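Local coordinates for uncharacterized protein (Bacteroides eggerthii, PDB 4L3R) that is of unknown function but belongs to the DUF4847 family of the calycin clan, whose members are typically antiparallel beta-barrel proteins, at residues V6-W15 and Y121-T129; S71-I79 and G101-I112. One frame throughout, in Å; residues are numbered along the deposited sequence. Where two conformers were deposited one is given.

Interaction 1: residues V6-W15 and Y121-T129; sequences VMEIFNDKTW and YEGDVHNLT
W15 lies broadside to L128, the two side chains crossing at about a right angle. L128 CB stands over one face of the indole in a CH-pi contact, 3.6 Å from the centroid of the six-membered ring and 16° off its normal. With L128 CG anti to the backbone N (chi1 178°), CD2 is carried over the same bicyclic system, near W15 CG and CD2. A wide aromatic plate suits this place: its edge is used as well, with D124 O beside CH2, and W15 NE1 giving a hydrogen bond of 3.2 Å (164°) to a lone pair of I9 O, which ties the ring to the backbone of the segment that precedes it.

K13 reaches the hairpin turn with its ammonium. Its NZ donates to V125 O at 2.7 Å, to E8 O at 2.7 Å and, as a salt bridge, to E8 OE2 at 3.0 Å, so a long flexible chain delivers one ammonium to three oxygens. N11 ND2 holds the other carboxylate oxygen of E8. V125 crosses E8 at a slant, its CG2 4.0 Å from E8 CG and its CG1 near the carboxylate oxygen OE2. Further along, I9 and Y121 come from opposite directions, I9 CD1 meeting Y121 CE2 at 3.7 Å, while V6 CG2 touches Y121 OH at 3.5 Å. An Asx motif, with D124 OD1 accepting from N127 N, shapes the turn between strands 118-123 and 127-134.

A short N-terminal helix leading to a tryptophan at the start of the first strand is consistent with the closed end of a calycin barrel, as in lipocalins.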
ATOM      1  N   VAL B   6      -1.294  10.141   5.210  1.00 85.55           N
ATOM      2  CA  VAL B   6      -0.436   8.980   5.481  1.00 80.13           C
ATOM      3  C   VAL B   6      -0.111   8.239   4.185  1.00 77.63           C
ATOM      4  O   VAL B   6       1.040   7.870   3.991  1.00 74.50           O
ATOM      5  CB  VAL B   6      -1.079   8.008   6.513  1.00 83.83           C
ATOM      6  CG1 VAL B   6      -0.285   6.703   6.634  1.00 80.84           C
ATOM      7  CG2 VAL B   6      -1.194   8.671   7.871  1.00 84.50           C
HETATM    8  N   MSE B   7      -1.111   8.030   3.300  1.00 72.38           N
HETATM    9  CA  MSE B   7      -0.831   7.266   2.084  0.70 70.55           C
HETATM   10  C   MSE B   7      -0.092   8.111   1.043  1.00 77.09           C
HETATM   11  O   MSE B   7       0.457   7.531   0.111  1.00 77.68           O
HETATM   12  CB  MSE B   7      -2.097   6.614   1.506  0.70 74.06           C
HETATM   13  CG  MSE B   7      -2.135   5.088   1.723  0.70 77.83           C
HETATM   14 SE   MSE B   7      -1.667   4.450   3.542  0.52 79.82          SE
HETATM   15  CE  MSE B   7      -3.006   5.470   4.455  0.70 78.78           C
ATOM     16  N   GLU B   8       0.041   9.442   1.242  1.00 74.90           N
ATOM     17  CA  GLU B   8       0.863  10.260   0.349  1.00 75.70           C
ATOM     18  C   GLU B   8       2.359   9.990   0.634  1.00 75.32           C
ATOM     19  O   GLU B   8       3.191  10.238  -0.233  1.00 76.10           O
ATOM     20  CB  GLU B   8       0.522  11.758   0.500  1.00 79.87           C
ATOM     21  CG  GLU B   8       1.153  12.675  -0.542  1.00 93.22           C
ATOM     22  CD  GLU B   8       0.981  12.283  -2.001  1.00113.45           C
ATOM     23  OE1 GLU B   8      -0.117  11.802  -2.366  1.00107.35           O
ATOM     24  OE2 GLU B   8       1.945  12.454  -2.782  1.00103.70           O
ATOM     25  N   ILE B   9       2.690   9.427   1.817  1.00 67.67           N
ATOM     26  CA  ILE B   9       4.060   9.063   2.190  1.00 63.90           C
ATOM     27  C   ILE B   9       4.484   7.784   1.412  1.00 65.88           C
ATOM     28  O   ILE B   9       5.664   7.635   1.092  1.00 63.86           O
ATOM     29  CB  ILE B   9       4.171   8.895   3.740  1.00 65.03           C
ATOM     30  CG1 ILE B   9       3.829  10.221   4.469  1.00 66.97           C
ATOM     31  CG2 ILE B   9       5.551   8.430   4.155  1.00 62.81           C
ATOM     32  CD1 ILE B   9       3.514  10.057   5.953  1.00 73.97           C
ATOM     33  N   PHE B  10       3.520   6.892   1.094  1.00 63.44           N
ATOM     34  CA  PHE B  10       3.736   5.650   0.327  1.00 62.81           C
ATOM     35  C   PHE B  10       3.579   5.825  -1.197  1.00 73.38           C
ATOM     36  O   PHE B  10       3.918   4.905  -1.948  1.00 74.42           O
ATOM     37  CB  PHE B  10       2.701   4.587   0.754  1.00 63.26           C
ATOM     38  CG  PHE B  10       2.913   3.972   2.111  1.00 61.11           C
ATOM     39  CD1 PHE B  10       2.547   4.651   3.262  1.00 61.99           C
ATOM     40  CD2 PHE B  10       3.392   2.673   2.235  1.00 61.33           C
ATOM     41  CE1 PHE B  10       2.735   4.077   4.515  1.00 61.09           C
ATOM     42  CE2 PHE B  10       3.559   2.094   3.491  1.00 62.25           C
ATOM     43  CZ  PHE B  10       3.236   2.802   4.622  1.00 59.03           C
ATOM     44  N   ASN B  11       3.008   6.955  -1.647  1.00 73.74           N
ATOM     45  CA  ASN B  11       2.651   7.178  -3.049  1.00 77.95           C
ATOM     46  C   ASN B  11       3.857   7.365  -4.001  1.00 84.02           C
ATOM     47  O   ASN B  11       4.242   8.493  -4.309  1.00 84.31           O
ATOM     48  CB  ASN B  11       1.693   8.387  -3.159  1.00 81.26           C
ATOM     49  CG  ASN B  11       0.967   8.525  -4.477  1.00101.09           C
ATOM     50  OD1 ASN B  11       1.056   7.678  -5.376  1.00 92.04           O
ATOM     51  ND2 ASN B  11       0.173   9.579  -4.592  1.00 96.12           N
ATOM     52  N   ASP B  12       4.373   6.232  -4.531  1.00 82.24           N
ATOM     53  CA  ASP B  12       5.430   6.151  -5.549  1.00 84.22           C
ATOM     54  C   ASP B  12       6.518   7.220  -5.345  1.00 85.71           C
ATOM     55  O   ASP B  12       6.656   8.147  -6.156  1.00 88.20           O
ATOM     56  CB  ASP B  12       4.775   6.278  -6.950  1.00 91.76           C
ATOM     57  CG  ASP B  12       5.683   6.022  -8.145  1.00110.25           C
ATOM     58  OD1 ASP B  12       6.563   5.133  -8.047  1.00110.92           O
ATOM     59  OD2 ASP B  12       5.485   6.681  -9.192  1.00119.79           O
ATOM     60  N   LYS B  13       7.272   7.101  -4.244  1.00 77.09           N
ATOM     61  CA  LYS B  13       8.313   8.081  -3.948  1.00 74.74           C
ATOM     62  C   LYS B  13       9.383   7.537  -3.023  1.00 74.57           C
ATOM     63  O   LYS B  13       9.094   6.752  -2.113  1.00 72.91           O
ATOM     64  CB  LYS B  13       7.699   9.346  -3.321  1.00 76.17           C
ATOM     65  CG  LYS B  13       6.856   9.100  -2.063  1.00 75.41           C
ATOM     66  CD  LYS B  13       6.374  10.396  -1.427  1.00 77.80           C
ATOM     67  CE  LYS B  13       5.330  11.111  -2.254  1.00 80.16           C
ATOM     68  NZ  LYS B  13       4.668  12.183  -1.476  1.00 81.50           N
ATOM     69  N   THR B  14      10.621   8.002  -3.241  1.00 68.86           N
ATOM     70  CA  THR B  14      11.775   7.678  -2.420  1.00 64.07           C
ATOM     71  C   THR B  14      12.128   8.940  -1.652  1.00 63.98           C
ATOM     72  O   THR B  14      12.344   9.993  -2.261  1.00 65.72           O
ATOM     73  CB  THR B  14      12.908   7.159  -3.301  1.00 67.26           C
ATOM     74  OG1 THR B  14      12.452   5.969  -3.949  1.00 67.89           O
ATOM     75  CG2 THR B  14      14.177   6.862  -2.508  1.00 58.95           C
ATOM     76  N   TRP B  15      12.160   8.844  -0.320  1.00 55.31           N
ATOM     77  CA  TRP B  15      12.512   9.961   0.554  1.00 53.12           C
ATOM     78  C   TRP B  15      14.022  10.023   0.655  1.00 55.42           C
ATOM     79  O   TRP B  15      14.642   9.026   1.011  1.00 53.13           O
ATOM     80  CB  TRP B  15      11.874   9.781   1.932  1.00 49.60           C
ATOM     81  CG  TRP B  15      10.393   9.936   1.891  1.00 51.67           C
ATOM     82  CD1 TRP B  15       9.467   8.938   1.808  1.00 54.52           C
ATOM     83  CD2 TRP B  15       9.673  11.165   1.764  1.00 53.12           C
ATOM     84  NE1 TRP B  15       8.206   9.473   1.727  1.00 55.28           N
ATOM     85  CE2 TRP B  15       8.303  10.842   1.686  1.00 58.01           C
ATOM     86  CE3 TRP B  15      10.051  12.514   1.750  1.00 55.57           C
ATOM     87  CZ2 TRP B  15       7.304  11.825   1.608  1.00 59.35           C
ATOM     88  CZ3 TRP B  15       9.071  13.482   1.653  1.00 59.46           C
ATOM     89  CH2 TRP B  15       7.711  13.139   1.592  1.00 61.10           C
ATOM     90  N   TYR B 121       6.066  12.345  13.603  1.00 57.07           N
ATOM     91  CA  TYR B 121       6.457  12.942  12.330  1.00 56.13           C
ATOM     92  C   TYR B 121       5.520  14.058  11.888  1.00 65.08           C
ATOM     93  O   TYR B 121       4.465  14.286  12.476  1.00 67.11           O
ATOM     94  CB  TYR B 121       6.469  11.858  11.224  1.00 53.82           C
ATOM     95  CG  TYR B 121       5.085  11.462  10.754  1.00 56.17           C
ATOM     96  CD1 TYR B 121       4.304  10.577  11.489  1.00 58.25           C
ATOM     97  CD2 TYR B 121       4.525  12.030   9.613  1.00 57.82           C
ATOM     98  CE1 TYR B 121       3.008  10.253  11.092  1.00 59.65           C
ATOM     99  CE2 TYR B 121       3.227  11.720   9.211  1.00 59.83           C
ATOM    100  CZ  TYR B 121       2.470  10.832   9.957  1.00 64.38           C
ATOM    101  OH  TYR B 121       1.189  10.501   9.596  1.00 65.45           O
ATOM    102  N   GLU B 122       5.905  14.708  10.799  1.00 63.30           N
ATOM    103  CA  GLU B 122       5.096  15.688  10.093  1.00 66.95           C
ATOM    104  C   GLU B 122       5.613  15.735   8.651  1.00 70.35           C
ATOM    105  O   GLU B 122       6.765  15.376   8.398  1.00 67.29           O
ATOM    106  CB  GLU B 122       5.089  17.066  10.789  1.00 72.09           C
ATOM    107  CG  GLU B 122       6.430  17.773  10.850  1.00 83.64           C
ATOM    108  CD  GLU B 122       6.483  19.019  11.718  1.00105.04           C
ATOM    109  OE1 GLU B 122       5.451  19.380  12.330  1.00101.77           O
ATOM    110  OE2 GLU B 122       7.576  19.625  11.800  1.00 94.71           O
ATOM    111  N   GLY B 123       4.743  16.078   7.717  1.00 69.49           N
ATOM    112  CA  GLY B 123       5.129  16.133   6.316  1.00 69.40           C
ATOM    113  C   GLY B 123       4.020  16.494   5.354  1.00 76.79           C
ATOM    114  O   GLY B 123       2.843  16.559   5.723  1.00 78.74           O
ATOM    115  N   ASP B 124       4.419  16.737   4.102  1.00 73.24           N
ATOM    116  CA  ASP B 124       3.522  17.073   3.004  1.00 75.66           C
ATOM    117  C   ASP B 124       3.933  16.214   1.780  1.00 76.69           C
ATOM    118  O   ASP B 124       4.600  15.193   1.963  1.00 72.54           O
ATOM    119  CB  ASP B 124       3.537  18.600   2.746  1.00 81.62           C
ATOM    120  CG  ASP B 124       4.798  19.188   2.130  1.00 91.86           C
ATOM    121  OD1 ASP B 124       5.817  18.474   2.064  1.00 89.51           O
ATOM    122  OD2 ASP B 124       4.770  20.375   1.741  1.00101.43           O
ATOM    123  N   VAL B 125       3.544  16.614   0.561  1.00 75.58           N
ATOM    124  CA  VAL B 125       3.820  15.851  -0.661  1.00 74.50           C
ATOM    125  C   VAL B 125       5.331  15.724  -0.908  1.00 74.25           C
ATOM    126  O   VAL B 125       5.787  14.653  -1.286  1.00 71.74           O
ATOM    127  CB  VAL B 125       3.111  16.496  -1.895  1.00 83.36           C
ATOM    128  CG1 VAL B 125       3.524  15.818  -3.206  1.00 83.66           C
ATOM    129  CG2 VAL B 125       1.590  16.467  -1.742  1.00 85.45           C
ATOM    130  N   HIS B 126       6.093  16.804  -0.710  1.00 71.20           N
ATOM    131  CA  HIS B 126       7.526  16.829  -1.011  1.00 69.51           C
ATOM    132  C   HIS B 126       8.444  16.784   0.210  1.00 69.17           C
ATOM    133  O   HIS B 126       9.627  16.543   0.014  1.00 66.92           O
ATOM    134  CB  HIS B 126       7.849  18.086  -1.827  1.00 74.46           C
ATOM    135  CG  HIS B 126       7.161  18.085  -3.157  1.00 81.92           C
ATOM    136  ND1 HIS B 126       7.588  17.266  -4.188  1.00 83.78           N
ATOM    137  CD2 HIS B 126       6.062  18.759  -3.565  1.00 87.69           C
ATOM    138  CE1 HIS B 126       6.757  17.483  -5.194  1.00 87.28           C
ATOM    139  NE2 HIS B 126       5.821  18.374  -4.865  1.00 90.17           N
ATOM    140  N   ASN B 127       7.947  17.018   1.441  1.00 64.88           N
ATOM    141  CA  ASN B 127       8.803  17.027   2.634  1.00 61.83           C
ATOM    142  C   ASN B 127       8.303  16.066   3.710  1.00 63.08           C
ATOM    143  O   ASN B 127       7.101  15.874   3.865  1.00 62.93           O
ATOM    144  CB  ASN B 127       8.897  18.441   3.222  1.00 63.90           C
ATOM    145  CG  ASN B 127       9.364  19.475   2.227  1.00 82.03           C
ATOM    146  OD1 ASN B 127      10.563  19.689   2.040  1.00 74.80           O
ATOM    147  ND2 ASN B 127       8.434  20.108   1.527  1.00 78.14           N
ATOM    148  N   LEU B 128       9.248  15.460   4.446  1.00 57.57           N
ATOM    149  CA  LEU B 128       8.967  14.549   5.559  1.00 55.08           C
ATOM    150  C   LEU B 128       9.964  14.820   6.671  1.00 58.21           C
ATOM    151  O   LEU B 128      11.168  14.869   6.418  1.00 56.50           O
ATOM    152  CB  LEU B 128       9.024  13.075   5.117  1.00 52.55           C
ATOM    153  CG  LEU B 128       8.801  12.013   6.212  1.00 55.00           C
ATOM    154  CD1 LEU B 128       7.379  12.076   6.762  1.00 55.84           C
ATOM    155  CD2 LEU B 128       9.086  10.618   5.678  1.00 55.72           C
ATOM    156  N   THR B 129       9.460  15.017   7.896  1.00 56.13           N
ATOM    157  CA  THR B 129      10.278  15.274   9.075  1.00 55.73           C
ATOM    158  C   THR B 129       9.984  14.194  10.093  1.00 58.14           C
ATOM    159  O   THR B 129       8.827  14.043  10.481  1.00 58.30           O
ATOM    160  CB  THR B 129       9.985  16.672   9.634  1.00 65.14           C
ATOM    161  OG1 THR B 129      10.102  17.628   8.583  1.00 71.66           O
ATOM    162  CG2 THR B 129      10.925  17.049  10.770  1.00 61.39           C
TER

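Interaction 2: residues S71-I79 and G101-I112; sequences SAHAVKANI and GSESDKLAKVFI
E103 puts its carboxylate into the turn of a beta-hairpin, where the backbone amides of V75, K76 and A77 receive it. The turn joins strands 66-73 and 78-87, and E103 comes from the loop that leads into helix 106-116. From CB, the chain sets CG beside the backbone N (chi1 -67°), and CG passes 3.7 Å from A77 CB. A second bend (chi2 -70°) swings CD round to face the turn. OE1 accepts a weak bond from K76 N at 3.2 Å and also lies near V75 CB. OE2 carries the stronger pair: V75 N reaches it on the syn side at 3.0 Å, nearly straight at 167°, and A77 N comes from the opposite face of the carboxylate plane at 2.8 Å. Two firm bonds to one oxygen should fix the group's rotation and would favour a negative charge. A glutamate suits the place because it is long enough to bring an anion to N-H groups facing into the turn.

A74, with its small side chain, leaves room for this approach: its CB lies 3.1 Å from E103 OE2, a tight fit, and also packs on A108, F111 and I112 of the helix. Deeper in, I79 and I112 slide past each other in opposite directions, with I79 CD1 3.9 Å from I112 CD1, and F111, which meets F53 edge to face, reaches A72. G101 has a positive phi, and a CB there would press against K76 O. D105 is the N-cap of the helix, its OD2 taking weak bonds from L107 N and A108 N and sharing a hydrogen bond with S43 OG. At the surface a water accepts from K76 NZ at 2.7 Å and donates weakly to S102 O at 3.3 Å.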
ATOM      1  N   SER B  71      11.583   0.587   4.512  1.00 46.67           N
ATOM      2  CA  SER B  71      12.875   0.157   3.994  1.00 47.04           C
ATOM      3  C   SER B  71      13.769   1.386   3.911  1.00 49.68           C
ATOM      4  O   SER B  71      13.280   2.475   3.628  1.00 48.97           O
ATOM      5  CB  SER B  71      12.735  -0.507   2.626  1.00 51.61           C
ATOM      6  OG  SER B  71      12.170  -1.802   2.733  1.00 62.38           O
ATOM      7  N   ALA B  72      15.052   1.228   4.180  1.00 46.62           N
ATOM      8  CA  ALA B  72      15.986   2.340   4.095  1.00 45.92           C
ATOM      9  C   ALA B  72      17.361   1.846   3.731  1.00 51.45           C
ATOM     10  O   ALA B  72      17.723   0.704   4.020  1.00 52.13           O
ATOM     11  CB  ALA B  72      16.038   3.104   5.409  1.00 44.53           C
ATOM     12  N   HIS B  73      18.118   2.699   3.067  1.00 48.92           N
ATOM     13  CA  HIS B  73      19.490   2.394   2.698  1.00 50.37           C
ATOM     14  C   HIS B  73      20.343   3.566   3.114  1.00 52.65           C
ATOM     15  O   HIS B  73      20.049   4.690   2.719  1.00 51.20           O
ATOM     16  CB  HIS B  73      19.611   2.109   1.200  1.00 53.54           C
ATOM     17  CG  HIS B  73      21.027   1.900   0.763  1.00 59.33           C
ATOM     18  ND1 HIS B  73      21.610   2.715  -0.179  1.00 62.79           N
ATOM     19  CD2 HIS B  73      21.956   1.028   1.216  1.00 62.33           C
ATOM     20  CE1 HIS B  73      22.851   2.281  -0.321  1.00 64.15           C
ATOM     21  NE2 HIS B  73      23.110   1.281   0.517  1.00 64.31           N
ATOM     22  N   ALA B  74      21.364   3.316   3.943  1.00 49.02           N
ATOM     23  CA  ALA B  74      22.309   4.340   4.362  1.00 47.99           C
ATOM     24  C   ALA B  74      23.482   4.327   3.366  1.00 51.76           C
ATOM     25  O   ALA B  74      23.359   4.966   2.328  1.00 51.25           O
ATOM     26  CB  ALA B  74      22.766   4.088   5.789  1.00 48.08           C
ATOM     27  N   VAL B  75      24.579   3.595   3.637  1.00 49.47           N
ATOM     28  CA  VAL B  75      25.711   3.495   2.710  1.00 51.84           C
ATOM     29  C   VAL B  75      25.985   2.006   2.501  1.00 59.60           C
ATOM     30  O   VAL B  75      25.667   1.477   1.434  1.00 62.13           O
ATOM     31  CB  VAL B  75      26.952   4.287   3.215  1.00 56.03           C
ATOM     32  CG1 VAL B  75      28.142   4.109   2.263  1.00 58.57           C
ATOM     33  CG2 VAL B  75      26.614   5.766   3.386  1.00 53.73           C
ATOM     34  N   LYS B  76      26.526   1.322   3.519  1.00 57.45           N
ATOM     35  CA  LYS B  76      26.793  -0.120   3.480  1.00 60.41           C
ATOM     36  C   LYS B  76      25.677  -0.929   4.172  1.00 63.78           C
ATOM     37  O   LYS B  76      25.604  -2.136   3.951  1.00 67.16           O
ATOM     38  CB  LYS B  76      28.143  -0.431   4.149  1.00 64.53           C
ATOM     39  CG  LYS B  76      29.306   0.317   3.517  1.00 74.05           C
ATOM     40  CD  LYS B  76      30.668  -0.220   3.941  1.00 81.59           C
ATOM     41  CE  LYS B  76      30.937  -0.055   5.413  1.00 86.77           C
ATOM     42  NZ  LYS B  76      32.371  -0.287   5.747  1.00 95.85           N
ATOM     43  N   ALA B  77      24.808  -0.288   4.987  1.00 56.31           N
ATOM     44  CA  ALA B  77      23.755  -1.000   5.708  1.00 55.20           C
ATOM     45  C   ALA B  77      22.362  -0.713   5.139  1.00 57.03           C
ATOM     46  O   ALA B  77      22.108   0.361   4.593  1.00 53.67           O
ATOM     47  CB  ALA B  77      23.787  -0.637   7.183  1.00 54.39           C
ATOM     48  N   ASN B  78      21.463  -1.692   5.305  1.00 55.46           N
ATOM     49  CA  ASN B  78      20.077  -1.632   4.849  1.00 54.32           C
ATOM     50  C   ASN B  78      19.099  -1.973   5.951  1.00 55.77           C
ATOM     51  O   ASN B  78      19.386  -2.821   6.791  1.00 56.38           O
ATOM     52  CB  ASN B  78      19.849  -2.639   3.703  1.00 54.72           C
ATOM     53  CG  ASN B  78      20.438  -2.214   2.391  1.00 82.23           C
ATOM     54  OD1 ASN B  78      19.870  -1.381   1.683  1.00 75.09           O
ATOM     55  ND2 ASN B  78      21.589  -2.766   2.026  1.00 79.69           N
ATOM     56  N   ILE B  79      17.916  -1.370   5.884  1.00 49.73           N
ATOM     57  CA  ILE B  79      16.754  -1.704   6.695  1.00 48.64           C
ATOM     58  C   ILE B  79      15.768  -2.271   5.673  1.00 52.59           C
ATOM     59  O   ILE B  79      15.470  -1.581   4.700  1.00 51.79           O
ATOM     60  CB  ILE B  79      16.212  -0.492   7.490  1.00 49.34           C
ATOM     61  CG1 ILE B  79      17.283   0.016   8.480  1.00 48.80           C
ATOM     62  CG2 ILE B  79      14.897  -0.857   8.210  1.00 49.61           C
ATOM     63  CD1 ILE B  79      16.918   1.297   9.199  1.00 51.70           C
ATOM     64  N   GLY B 101      24.003  -5.357   7.886  1.00 62.31           N
ATOM     65  CA  GLY B 101      25.286  -4.752   7.557  1.00 63.06           C
ATOM     66  C   GLY B 101      25.695  -3.727   8.588  1.00 67.11           C
ATOM     67  O   GLY B 101      24.866  -3.231   9.354  1.00 63.71           O
ATOM     68  N   SER B 102      26.987  -3.417   8.619  1.00 67.86           N
ATOM     69  CA  SER B 102      27.583  -2.485   9.577  1.00 67.04           C
ATOM     70  C   SER B 102      28.017  -1.199   8.876  1.00 69.03           C
ATOM     71  O   SER B 102      28.381  -1.238   7.702  1.00 70.87           O
ATOM     72  CB  SER B 102      28.787  -3.156  10.239  1.00 75.23           C
ATOM     73  OG  SER B 102      29.209  -2.476  11.410  1.00 88.51           O
ATOM     74  N   GLU B 103      28.002  -0.069   9.595  1.00 62.40           N
ATOM     75  CA  GLU B 103      28.441   1.216   9.052  1.00 60.07           C
ATOM     76  C   GLU B 103      29.717   1.708   9.721  1.00 65.14           C
ATOM     77  O   GLU B 103      29.884   1.525  10.925  1.00 65.64           O
ATOM     78  CB  GLU B 103      27.355   2.279   9.239  1.00 58.06           C
ATOM     79  CG  GLU B 103      26.096   2.043   8.423  1.00 61.67           C
ATOM     80  CD  GLU B 103      26.221   2.219   6.919  1.00 70.20           C
ATOM     81  OE1 GLU B 103      27.345   2.429   6.411  1.00 61.00           O
ATOM     82  OE2 GLU B 103      25.173   2.153   6.239  1.00 61.94           O
ATOM     83  N   SER B 104      30.611   2.335   8.936  1.00 61.44           N
ATOM     84  CA  SER B 104      31.811   2.996   9.446  1.00 62.46           C
ATOM     85  C   SER B 104      31.606   4.527   9.446  1.00 63.85           C
ATOM     86  O   SER B 104      32.147   5.217  10.308  1.00 65.01           O
ATOM     87  CB  SER B 104      33.047   2.616   8.630  1.00 68.47           C
ATOM     88  OG  SER B 104      33.013   3.113   7.300  1.00 77.77           O
ATOM     89  N   ASP B 105      30.839   5.059   8.481  1.00 57.77           N
ATOM     90  CA  ASP B 105      30.582   6.494   8.359  1.00 55.39           C
ATOM     91  C   ASP B 105      29.676   6.985   9.494  1.00 54.27           C
ATOM     92  O   ASP B 105      28.646   6.369   9.754  1.00 52.81           O
ATOM     93  CB  ASP B 105      29.936   6.787   6.997  1.00 56.81           C
ATOM     94  CG  ASP B 105      29.922   8.249   6.645  1.00 65.98           C
ATOM     95  OD1 ASP B 105      30.957   8.751   6.171  1.00 68.94           O
ATOM     96  OD2 ASP B 105      28.882   8.898   6.862  1.00 71.27           O
ATOM     97  N   LYS B 106      30.054   8.092  10.162  1.00 49.45           N
ATOM     98  CA  LYS B 106      29.283   8.631  11.289  1.00 47.98           C
ATOM     99  C   LYS B 106      27.882   9.085  10.886  1.00 51.27           C
ATOM    100  O   LYS B 106      26.960   8.892  11.675  1.00 50.44           O
ATOM    101  CB  LYS B 106      30.021   9.786  11.976  1.00 50.03           C
ATOM    102  CG  LYS B 106      31.268   9.331  12.734  1.00 49.29           C
ATOM    103  CD  LYS B 106      31.902  10.505  13.466  1.00 56.53           C
ATOM    104  CE  LYS B 106      33.091  10.101  14.306  1.00 67.88           C
ATOM    105  NZ  LYS B 106      33.600  11.237  15.114  1.00 74.68           N
ATOM    106  N   LEU B 107      27.703   9.683   9.692  1.00 47.50           N
ATOM    107  CA  LEU B 107      26.360  10.089   9.249  1.00 45.95           C
ATOM    108  C   LEU B 107      25.480   8.856   9.041  1.00 46.87           C
ATOM    109  O   LEU B 107      24.306   8.879   9.413  1.00 45.05           O
ATOM    110  CB  LEU B 107      26.406  10.925   7.958  1.00 46.58           C
ATOM    111  CG  LEU B 107      25.067  11.533   7.495  1.00 50.47           C
ATOM    112  CD1 LEU B 107      24.509  12.503   8.530  1.00 50.18           C
ATOM    113  CD2 LEU B 107      25.222  12.220   6.149  1.00 52.74           C
ATOM    114  N   ALA B 108      26.050   7.782   8.471  1.00 44.51           N
ATOM    115  CA  ALA B 108      25.329   6.521   8.239  1.00 45.05           C
ATOM    116  C   ALA B 108      24.943   5.841   9.567  1.00 49.85           C
ATOM    117  O   ALA B 108      23.845   5.300   9.671  1.00 48.69           O
ATOM    118  CB  ALA B 108      26.176   5.584   7.391  1.00 47.11           C
ATOM    119  N   LYS B 109      25.826   5.900  10.586  1.00 47.82           N
ATOM    120  CA  LYS B 109      25.523   5.330  11.908  1.00 47.62           C
ATOM    121  C   LYS B 109      24.358   6.072  12.568  1.00 50.06           C
ATOM    122  O   LYS B 109      23.467   5.439  13.138  1.00 50.24           O
ATOM    123  CB  LYS B 109      26.751   5.391  12.834  1.00 50.69           C
ATOM    124  CG  LYS B 109      27.853   4.392  12.515  1.00 53.34           C
ATOM    125  CD  LYS B 109      29.063   4.652  13.424  1.00 55.86           C
ATOM    126  CE  LYS B 109      30.184   3.678  13.205  1.00 76.07           C
ATOM    127  NZ  LYS B 109      31.325   3.931  14.125  1.00 91.07           N
ATOM    128  N   VAL B 110      24.377   7.418  12.492  1.00 45.19           N
ATOM    129  CA  VAL B 110      23.333   8.279  13.053  1.00 44.26           C
ATOM    130  C   VAL B 110      21.994   8.037  12.320  1.00 49.73           C
ATOM    131  O   VAL B 110      20.946   7.969  12.964  1.00 49.68           O
ATOM    132  CB  VAL B 110      23.772   9.769  12.998  1.00 47.08           C
ATOM    133  CG1 VAL B 110      22.593  10.717  13.225  1.00 46.58           C
ATOM    134  CG2 VAL B 110      24.873  10.039  14.020  1.00 48.08           C
ATOM    135  N   PHE B 111      22.035   7.927  10.987  1.00 47.16           N
ATOM    136  CA  PHE B 111      20.846   7.688  10.160  1.00 46.62           C
ATOM    137  C   PHE B 111      20.144   6.375  10.541  1.00 50.80           C
ATOM    138  O   PHE B 111      18.941   6.382  10.799  1.00 50.29           O
ATOM    139  CB  PHE B 111      21.263   7.650   8.678  1.00 48.65           C
ATOM    140  CG  PHE B 111      20.161   7.383   7.684  1.00 49.86           C
ATOM    141  CD1 PHE B 111      19.337   8.407   7.250  1.00 52.31           C
ATOM    142  CD2 PHE B 111      20.010   6.132   7.109  1.00 51.79           C
ATOM    143  CE1 PHE B 111      18.365   8.180   6.288  1.00 53.15           C
ATOM    144  CE2 PHE B 111      19.022   5.898   6.152  1.00 54.73           C
ATOM    145  CZ  PHE B 111      18.211   6.929   5.739  1.00 52.58           C
ATOM    146  N   ILE B 112      20.903   5.270  10.612  1.00 48.79           N
ATOM    147  CA  ILE B 112      20.355   3.942  10.928  1.00 50.08           C
ATOM    148  C   ILE B 112      19.819   3.893  12.366  1.00 55.72           C
ATOM    149  O   ILE B 112      18.705   3.409  12.565  1.00 56.32           O
ATOM    150  CB  ILE B 112      21.411   2.824  10.668  1.00 54.74           C
ATOM    151  CG1 ILE B 112      21.736   2.706   9.153  1.00 55.12           C
ATOM    152  CG2 ILE B 112      20.965   1.463  11.235  1.00 56.05           C
ATOM    153  CD1 ILE B 112      20.639   2.080   8.252  1.00 58.89           C
TER
HETATM  154  O   HOH W   1      31.689  -1.646   7.996  1.00 72.68           O

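Interaction 1 and interaction 2 lie on opposite sides of the chain's centre, their centres about 21 Å apart, yet both rest on the same antiparallel sheet. Along the chain, interaction 2 is nested inside the loop closed by interaction 1, and helix 106-116 of the one leads directly into strand 118-123 of the other. Each joins a helix and its flanking loop to a hairpin and grades from buried apolar packing to an exposed turn. The polar chemistry is reversed: in 6-15 with 121-129 a lysine ammonium seeks oxygens, whereas in 71-79 with 101-112 a glutamate carboxylate gathers amides. Interaction 1 also borders the second subunit, which does not touch interaction 2.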